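Local structure of cobalamin biosynthesis protein (cbiD) (Archaeoglobus fulgidus, 1SR8) at residues I56-E61 against V80-G85; A108-T113 against G154-S159. The protein probably methylates C-1 of cobalt-precorrin-5B, using S-adenosyl-L-methionine, to give cobalt-precorrin-6A on the anaerobic route to cobalamin. All coordinates share one frame; numbering follows the deposited sequence.

Interaction 1 of 2, residues I56-E61 against V80-G85; sequences IASLKE and VEAEKG
S58 meets the turn at E83-G85 with its side chain and its carbonyl. Its CB lies 3.7 Å from A82 CB and is about as near to E83 N. This hydroxymethyl group is buried, and V63 packs on it and on A82. A chi1 of 73° sets OG between the backbone N and the carbonyl carbon. There OG accepts a hydrogen bond from G85 N at 2.9 Å, with an N-H...O angle of 144°. OG is also hydrogen-bonded to A55 O, one helical turn back. An alanine here would probably leave G85 N without this acceptor and A55 O without its hydroxyl partner, while the contact of CB with A82 stayed. S58 O takes a second route to the turn. A water donates to S58 O at 2.6 Å and accepts from K84 N at 2.7 Å. The direct bond from K84 N to S58 O is weak, at 3.4 Å.

This is the C-terminal end of helix 44-57 lying against a tight beta-hairpin. Strands 76-83 and 86-90 are joined by K84 and G85, whose backbone angles come close to those of a type I' turn. Positive phi at both residues marks the turn, and the angles of G85 by themselves call for glycine.

L59 follows and packs on G85. Its chi1 of -77° puts CG beside its own backbone N, and the CD2 branch then reaches over the K84-G85 peptide. CD2 is 3.3 Å from G85 N. A CB on G85 would also be tight against CD2.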
ATOM      1  N   ILE A  56      16.905 -12.656  -9.335  1.00 26.18           N
ATOM      2  CA  ILE A  56      18.357 -12.495  -9.183  1.00 26.93           C
ATOM      3  C   ILE A  56      18.936 -13.526  -8.215  1.00 27.89           C
ATOM      4  O   ILE A  56      19.950 -14.156  -8.490  1.00 29.54           O
ATOM      5  CB  ILE A  56      18.725 -11.077  -8.650  1.00 26.08           C
ATOM      6  CG1 ILE A  56      18.412 -10.014  -9.710  1.00 25.06           C
ATOM      7  CG2 ILE A  56      20.200 -11.026  -8.257  1.00 25.06           C
ATOM      8  CD1 ILE A  56      18.693  -8.600  -9.256  1.00 22.38           C
ATOM      9  N   ALA A  57      18.285 -13.680  -7.074  1.00 27.67           N
ATOM     10  CA  ALA A  57      18.713 -14.626  -6.067  1.00 27.74           C
ATOM     11  C   ALA A  57      18.667 -16.073  -6.573  1.00 30.34           C
ATOM     12  O   ALA A  57      19.545 -16.874  -6.248  1.00 31.70           O
ATOM     13  CB  ALA A  57      17.832 -14.482  -4.844  1.00 27.59           C
ATOM     14  N   SER A  58      17.652 -16.404  -7.368  1.00 31.29           N
ATOM     15  CA  SER A  58      17.487 -17.767  -7.883  1.00 32.81           C
ATOM     16  C   SER A  58      18.596 -18.214  -8.823  1.00 34.99           C
ATOM     17  O   SER A  58      18.708 -19.395  -9.149  1.00 35.53           O
ATOM     18  CB  SER A  58      16.138 -17.917  -8.588  1.00 30.14           C
ATOM     19  OG  SER A  58      16.138 -17.243  -9.827  1.00 29.22           O
ATOM     20  N   LEU A  59      19.414 -17.274  -9.270  1.00 36.92           N
ATOM     21  CA  LEU A  59      20.511 -17.621 -10.155  1.00 39.77           C
ATOM     22  C   LEU A  59      21.552 -18.454  -9.425  1.00 42.49           C
ATOM     23  O   LEU A  59      22.088 -19.412  -9.976  1.00 43.64           O
ATOM     24  CB  LEU A  59      21.177 -16.366 -10.692  1.00 37.76           C
ATOM     25  CG  LEU A  59      20.421 -15.666 -11.804  1.00 36.58           C
ATOM     26  CD1 LEU A  59      21.238 -14.482 -12.288  1.00 35.36           C
ATOM     27  CD2 LEU A  59      20.170 -16.652 -12.927  1.00 35.95           C
ATOM     28  N   LYS A  60      21.839 -18.086  -8.180  1.00 45.45           N
ATOM     29  CA  LYS A  60      22.834 -18.808  -7.401  1.00 47.96           C
ATOM     30  C   LYS A  60      22.305 -19.700  -6.277  1.00 48.82           C
ATOM     31  O   LYS A  60      23.034 -19.993  -5.325  1.00 48.77           O
ATOM     32  CB  LYS A  60      23.857 -17.820  -6.840  1.00 50.02           C
ATOM     33  CG  LYS A  60      23.283 -16.505  -6.348  1.00 52.53           C
ATOM     34  CD  LYS A  60      24.408 -15.619  -5.788  1.00 57.03           C
ATOM     35  CE  LYS A  60      24.637 -15.838  -4.280  1.00 58.78           C
ATOM     36  NZ  LYS A  60      24.700 -17.274  -3.877  1.00 58.59           N
ATOM     37  N   GLU A  61      21.050 -20.140  -6.397  1.00 49.46           N
ATOM     38  CA  GLU A  61      20.418 -21.010  -5.399  1.00 49.39           C
ATOM     39  C   GLU A  61      18.896 -21.011  -5.516  1.00 48.80           C
ATOM     40  O   GLU A  61      18.305 -20.073  -6.049  1.00 48.65           O
ATOM     41  CB  GLU A  61      20.818 -20.578  -3.992  1.00 50.45           C
ATOM     42  CG  GLU A  61      20.561 -19.120  -3.716  1.00 53.95           C
ATOM     43  CD  GLU A  61      21.416 -18.602  -2.593  1.00 55.92           C
ATOM     44  OE1 GLU A  61      21.391 -19.221  -1.508  1.00 58.28           O
ATOM     45  OE2 GLU A  61      22.113 -17.581  -2.793  1.00 57.75           O
ATOM     46  N   VAL A  80       7.717 -16.808  -3.023  1.00 29.74           N
ATOM     47  CA  VAL A  80       7.840 -16.753  -4.466  1.00 29.42           C
ATOM     48  C   VAL A  80       8.121 -18.137  -5.041  1.00 32.22           C
ATOM     49  O   VAL A  80       8.374 -19.095  -4.304  1.00 32.31           O
ATOM     50  CB  VAL A  80       9.009 -15.823  -4.882  1.00 28.16           C
ATOM     51  CG1 VAL A  80       8.841 -14.450  -4.272  1.00 26.73           C
ATOM     52  CG2 VAL A  80      10.333 -16.427  -4.438  1.00 28.24           C
ATOM     53  N   GLU A  81       8.065 -18.225  -6.364  1.00 33.74           N
ATOM     54  CA  GLU A  81       8.359 -19.451  -7.093  1.00 35.57           C
ATOM     55  C   GLU A  81       9.429 -19.018  -8.090  1.00 34.71           C
ATOM     56  O   GLU A  81       9.121 -18.558  -9.185  1.00 34.99           O
ATOM     57  CB  GLU A  81       7.117 -19.948  -7.832  1.00 38.98           C
ATOM     58  CG  GLU A  81       7.333 -21.251  -8.588  1.00 45.63           C
ATOM     59  CD  GLU A  81       6.157 -21.605  -9.484  1.00 49.07           C
ATOM     60  OE1 GLU A  81       5.886 -20.840 -10.438  1.00 51.80           O
ATOM     61  OE2 GLU A  81       5.503 -22.646  -9.236  1.00 50.72           O
ATOM     62  N   ALA A  82      10.688 -19.147  -7.699  1.00 34.98           N
ATOM     63  CA  ALA A  82      11.779 -18.725  -8.561  1.00 36.66           C
ATOM     64  C   ALA A  82      12.738 -19.856  -8.917  1.00 38.26           C
ATOM     65  O   ALA A  82      12.944 -20.782  -8.132  1.00 38.64           O
ATOM     66  CB  ALA A  82      12.542 -17.589  -7.891  1.00 34.98           C
ATOM     67  N   GLU A  83      13.326 -19.769 -10.107  1.00 39.25           N
ATOM     68  CA  GLU A  83      14.276 -20.777 -10.557  1.00 40.23           C
ATOM     69  C   GLU A  83      15.117 -20.298 -11.733  1.00 38.49           C
ATOM     70  O   GLU A  83      14.587 -19.934 -12.780  1.00 38.00           O
ATOM     71  CB  GLU A  83      13.539 -22.059 -10.942  1.00 42.88           C
ATOM     72  CG  GLU A  83      14.461 -23.208 -11.290  1.00 47.64           C
ATOM     73  CD  GLU A  83      13.703 -24.461 -11.664  1.00 50.58           C
ATOM     74  OE1 GLU A  83      12.974 -24.997 -10.798  1.00 52.26           O
ATOM     75  OE2 GLU A  83      13.835 -24.904 -12.826  1.00 53.16           O
ATOM     76  N   LYS A  84      16.432 -20.296 -11.541  1.00 38.10           N
ATOM     77  CA  LYS A  84      17.387 -19.887 -12.571  1.00 38.44           C
ATOM     78  C   LYS A  84      17.077 -18.586 -13.305  1.00 37.71           C
ATOM     79  O   LYS A  84      16.930 -18.581 -14.532  1.00 37.82           O
ATOM     80  CB  LYS A  84      17.553 -21.006 -13.603  1.00 41.22           C
ATOM     81  CG  LYS A  84      18.088 -22.313 -13.035  1.00 43.70           C
ATOM     82  CD  LYS A  84      18.454 -23.291 -14.150  1.00 48.01           C
ATOM     83  CE  LYS A  84      17.234 -23.756 -14.944  1.00 50.49           C
ATOM     84  NZ  LYS A  84      16.332 -24.648 -14.151  1.00 52.30           N
ATOM     85  N   GLY A  85      16.976 -17.487 -12.566  1.00 35.71           N
ATOM     86  CA  GLY A  85      16.717 -16.207 -13.197  1.00 33.23           C
ATOM     87  C   GLY A  85      15.273 -15.894 -13.536  1.00 32.71           C
ATOM     88  O   GLY A  85      14.992 -14.846 -14.119  1.00 32.40           O
TER
HETATM   89  O   HOH W   1      17.036 -21.435  -9.159  1.00 42.18           O

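Interaction 2 of 2, residues A108-T113 against G154-S159; sequences AEVCET and GGVRIS
V110 overlaps V156 across two neighbouring strands, CG1 to CG1 at 4.4 Å. The strands are 105-111 and 155-159, an antiparallel pair inside a mixed six-stranded sheet. V110 and V156 form a non-hydrogen-bonded pair, as do A108 and I158. These four side chains share one face of the sheet. Helix 44-57 covers part of it: A108 packs on A51 and A55, and V156 on A52 and I56.

E109, C111 and R157 point to the other face. E109 and R157 are a hydrogen-bonded pair, with E109 N to R157 O at 2.9 Å and R157 N to E109 O at 2.8 Å. Both side chains start with CG anti to the backbone N. The E109 chain then bends at chi2, which carries its carboxylate off from the neighbouring strand. E109 OE2 and R157 NH2 remain 5.6 Å apart, so the opposite charges do not form a salt bridge. Attraction over that distance is likely to be modest.

C111 pairs with G155, again through two backbone bonds. C111 SG comes within 3.8 Å of G155 C and also touches F117 of strand 115-118. G155 carries no side chain, and a CB on it would clash with T113 O, since the chain folds back here after strand 105-111. Instead T113 O receives a CA-H...O contact from G155 CA at 3.5 Å. C111 N reaches G155 O at 2.7 Å and sits above the carbonyl plane, 47° out of it.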
ATOM      1  N   ALA A 108       9.189 -11.954 -13.204  1.00 27.43           N
ATOM      2  CA  ALA A 108      10.455 -11.240 -13.328  1.00 29.24           C
ATOM      3  C   ALA A 108      11.465 -12.155 -14.001  1.00 29.78           C
ATOM      4  O   ALA A 108      11.608 -13.328 -13.632  1.00 30.10           O
ATOM      5  CB  ALA A 108      10.968 -10.818 -11.955  1.00 28.50           C
ATOM      6  N   GLU A 109      12.173 -11.612 -14.979  1.00 29.41           N
ATOM      7  CA  GLU A 109      13.162 -12.384 -15.710  1.00 31.29           C
ATOM      8  C   GLU A 109      14.478 -11.622 -15.779  1.00 28.71           C
ATOM      9  O   GLU A 109      14.485 -10.453 -16.153  1.00 27.67           O
ATOM     10  CB  GLU A 109      12.646 -12.645 -17.129  1.00 34.35           C
ATOM     11  CG  GLU A 109      13.562 -13.486 -17.990  1.00 40.32           C
ATOM     12  CD  GLU A 109      13.096 -14.924 -18.094  1.00 44.17           C
ATOM     13  OE1 GLU A 109      13.892 -15.837 -17.768  1.00 44.50           O
ATOM     14  OE2 GLU A 109      11.931 -15.134 -18.509  1.00 46.12           O
ATOM     15  N   VAL A 110      15.580 -12.276 -15.411  1.00 28.62           N
ATOM     16  CA  VAL A 110      16.896 -11.639 -15.472  1.00 30.61           C
ATOM     17  C   VAL A 110      17.278 -11.526 -16.939  1.00 32.28           C
ATOM     18  O   VAL A 110      17.031 -12.443 -17.717  1.00 33.85           O
ATOM     19  CB  VAL A 110      18.014 -12.464 -14.749  1.00 29.48           C
ATOM     20  CG1 VAL A 110      17.691 -12.631 -13.277  1.00 26.64           C
ATOM     21  CG2 VAL A 110      18.196 -13.812 -15.421  1.00 28.98           C
ATOM     22  N   CYS A 111      17.863 -10.402 -17.328  1.00 33.38           N
ATOM     23  CA  CYS A 111      18.268 -10.227 -18.711  1.00 34.61           C
ATOM     24  C   CYS A 111      19.700  -9.711 -18.788  1.00 34.55           C
ATOM     25  O   CYS A 111      20.302  -9.392 -17.762  1.00 35.07           O
ATOM     26  CB  CYS A 111      17.280  -9.301 -19.452  1.00 35.61           C
ATOM     27  SG  CYS A 111      17.032  -7.622 -18.839  1.00 38.10           S
ATOM     28  N   GLU A 112      20.253  -9.655 -19.995  1.00 34.03           N
ATOM     29  CA  GLU A 112      21.625  -9.194 -20.192  1.00 33.37           C
ATOM     30  C   GLU A 112      21.837  -7.711 -19.931  1.00 33.08           C
ATOM     31  O   GLU A 112      22.785  -7.321 -19.250  1.00 33.11           O
ATOM     32  CB  GLU A 112      22.090  -9.521 -21.611  1.00 33.64           C
ATOM     33  CG  GLU A 112      22.228 -11.003 -21.867  1.00 34.67           C
ATOM     34  CD  GLU A 112      23.261 -11.628 -20.975  1.00 34.62           C
ATOM     35  OE1 GLU A 112      24.453 -11.307 -21.145  1.00 37.67           O
ATOM     36  OE2 GLU A 112      22.883 -12.429 -20.100  1.00 35.18           O
ATOM     37  N   THR A 113      20.966  -6.881 -20.484  1.00 32.47           N
ATOM     38  CA  THR A 113      21.094  -5.444 -20.307  1.00 33.48           C
ATOM     39  C   THR A 113      20.727  -5.003 -18.884  1.00 33.88           C
ATOM     40  O   THR A 113      19.598  -5.181 -18.430  1.00 35.79           O
ATOM     41  CB  THR A 113      20.238  -4.715 -21.361  1.00 34.74           C
ATOM     42  OG1 THR A 113      20.024  -3.353 -20.966  1.00 35.36           O
ATOM     43  CG2 THR A 113      18.926  -5.430 -21.546  1.00 36.68           C
ATOM     44  N   GLY A 154      23.538  -7.955 -14.408  1.00 26.73           N
ATOM     45  CA  GLY A 154      22.571  -7.806 -15.478  1.00 24.96           C
ATOM     46  C   GLY A 154      21.384  -6.957 -15.060  1.00 23.63           C
ATOM     47  O   GLY A 154      21.529  -6.027 -14.266  1.00 23.45           O
ATOM     48  N   GLY A 155      20.211  -7.272 -15.599  1.00 22.36           N
ATOM     49  CA  GLY A 155      19.007  -6.531 -15.258  1.00 22.98           C
ATOM     50  C   GLY A 155      17.818  -7.465 -15.150  1.00 22.62           C
ATOM     51  O   GLY A 155      17.977  -8.681 -15.234  1.00 22.04           O
ATOM     52  N   VAL A 156      16.626  -6.918 -14.939  1.00 23.21           N
ATOM     53  CA  VAL A 156      15.434  -7.759 -14.861  1.00 23.67           C
ATOM     54  C   VAL A 156      14.261  -7.071 -15.542  1.00 24.00           C
ATOM     55  O   VAL A 156      14.144  -5.843 -15.519  1.00 23.37           O
ATOM     56  CB  VAL A 156      15.009  -8.090 -13.396  1.00 24.26           C
ATOM     57  CG1 VAL A 156      16.199  -8.574 -12.580  1.00 23.30           C
ATOM     58  CG2 VAL A 156      14.381  -6.886 -12.758  1.00 28.15           C
ATOM     59  N   ARG A 157      13.414  -7.862 -16.189  1.00 24.57           N
ATOM     60  CA  ARG A 157      12.227  -7.311 -16.824  1.00 25.11           C
ATOM     61  C   ARG A 157      11.069  -7.851 -15.995  1.00 24.54           C
ATOM     62  O   ARG A 157      10.971  -9.059 -15.756  1.00 23.99           O
ATOM     63  CB  ARG A 157      12.110  -7.757 -18.287  1.00 26.33           C
ATOM     64  CG  ARG A 157      10.793  -7.350 -18.968  1.00 30.62           C
ATOM     65  CD  ARG A 157      10.957  -7.204 -20.491  1.00 35.90           C
ATOM     66  NE  ARG A 157      11.845  -8.229 -21.036  1.00 41.17           N
ATOM     67  CZ  ARG A 157      11.628  -9.538 -20.920  1.00 42.70           C
ATOM     68  NH1 ARG A 157      10.541  -9.984 -20.290  1.00 42.77           N
ATOM     69  NH2 ARG A 157      12.522 -10.399 -21.390  1.00 41.27           N
ATOM     70  N   ILE A 158      10.224  -6.940 -15.525  1.00 23.17           N
ATOM     71  CA  ILE A 158       9.071  -7.297 -14.709  1.00 22.62           C
ATOM     72  C   ILE A 158       7.819  -7.254 -15.585  1.00 23.29           C
ATOM     73  O   ILE A 158       7.569  -6.259 -16.269  1.00 23.03           O
ATOM     74  CB  ILE A 158       8.923  -6.308 -13.526  1.00 21.67           C
ATOM     75  CG1 ILE A 158      10.196  -6.343 -12.665  1.00 20.02           C
ATOM     76  CG2 ILE A 158       7.666  -6.640 -12.725  1.00 19.55           C
ATOM     77  CD1 ILE A 158      10.254  -5.280 -11.590  1.00 21.85           C
ATOM     78  N   SER A 159       7.043  -8.339 -15.574  1.00 23.75           N
ATOM     79  CA  SER A 159       5.831  -8.423 -16.387  1.00 26.02           C
ATOM     80  C   SER A 159       4.630  -8.930 -15.607  1.00 24.77           C
ATOM     81  O   SER A 159       4.773  -9.561 -14.562  1.00 23.93           O
ATOM     82  CB  SER A 159       6.044  -9.356 -17.585  1.00 27.28           C
ATOM     83  OG  SER A 159       7.090  -8.894 -18.419  1.00 36.16           O
TER

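From the N terminus, the first element involved is helix 44-57. The chain then runs through strand 63-68 and returns on strand 76-83, where interaction 1 closes this loop. It turns at K84-G85 into strand 86-90 and continues to strand 105-111. There interaction 2 opens. Its loop is longer, takes in strand 115-118 and helix 133-149, and closes at strand 155-159. The two loops follow in series and neither nest nor cross. Interaction 1 ties a helix end to a hairpin turn, and interaction 2 joins two strands of the same sheet. They touch where G85 O meets V110 N at 2.9 Å, probably in a hydrogen bond.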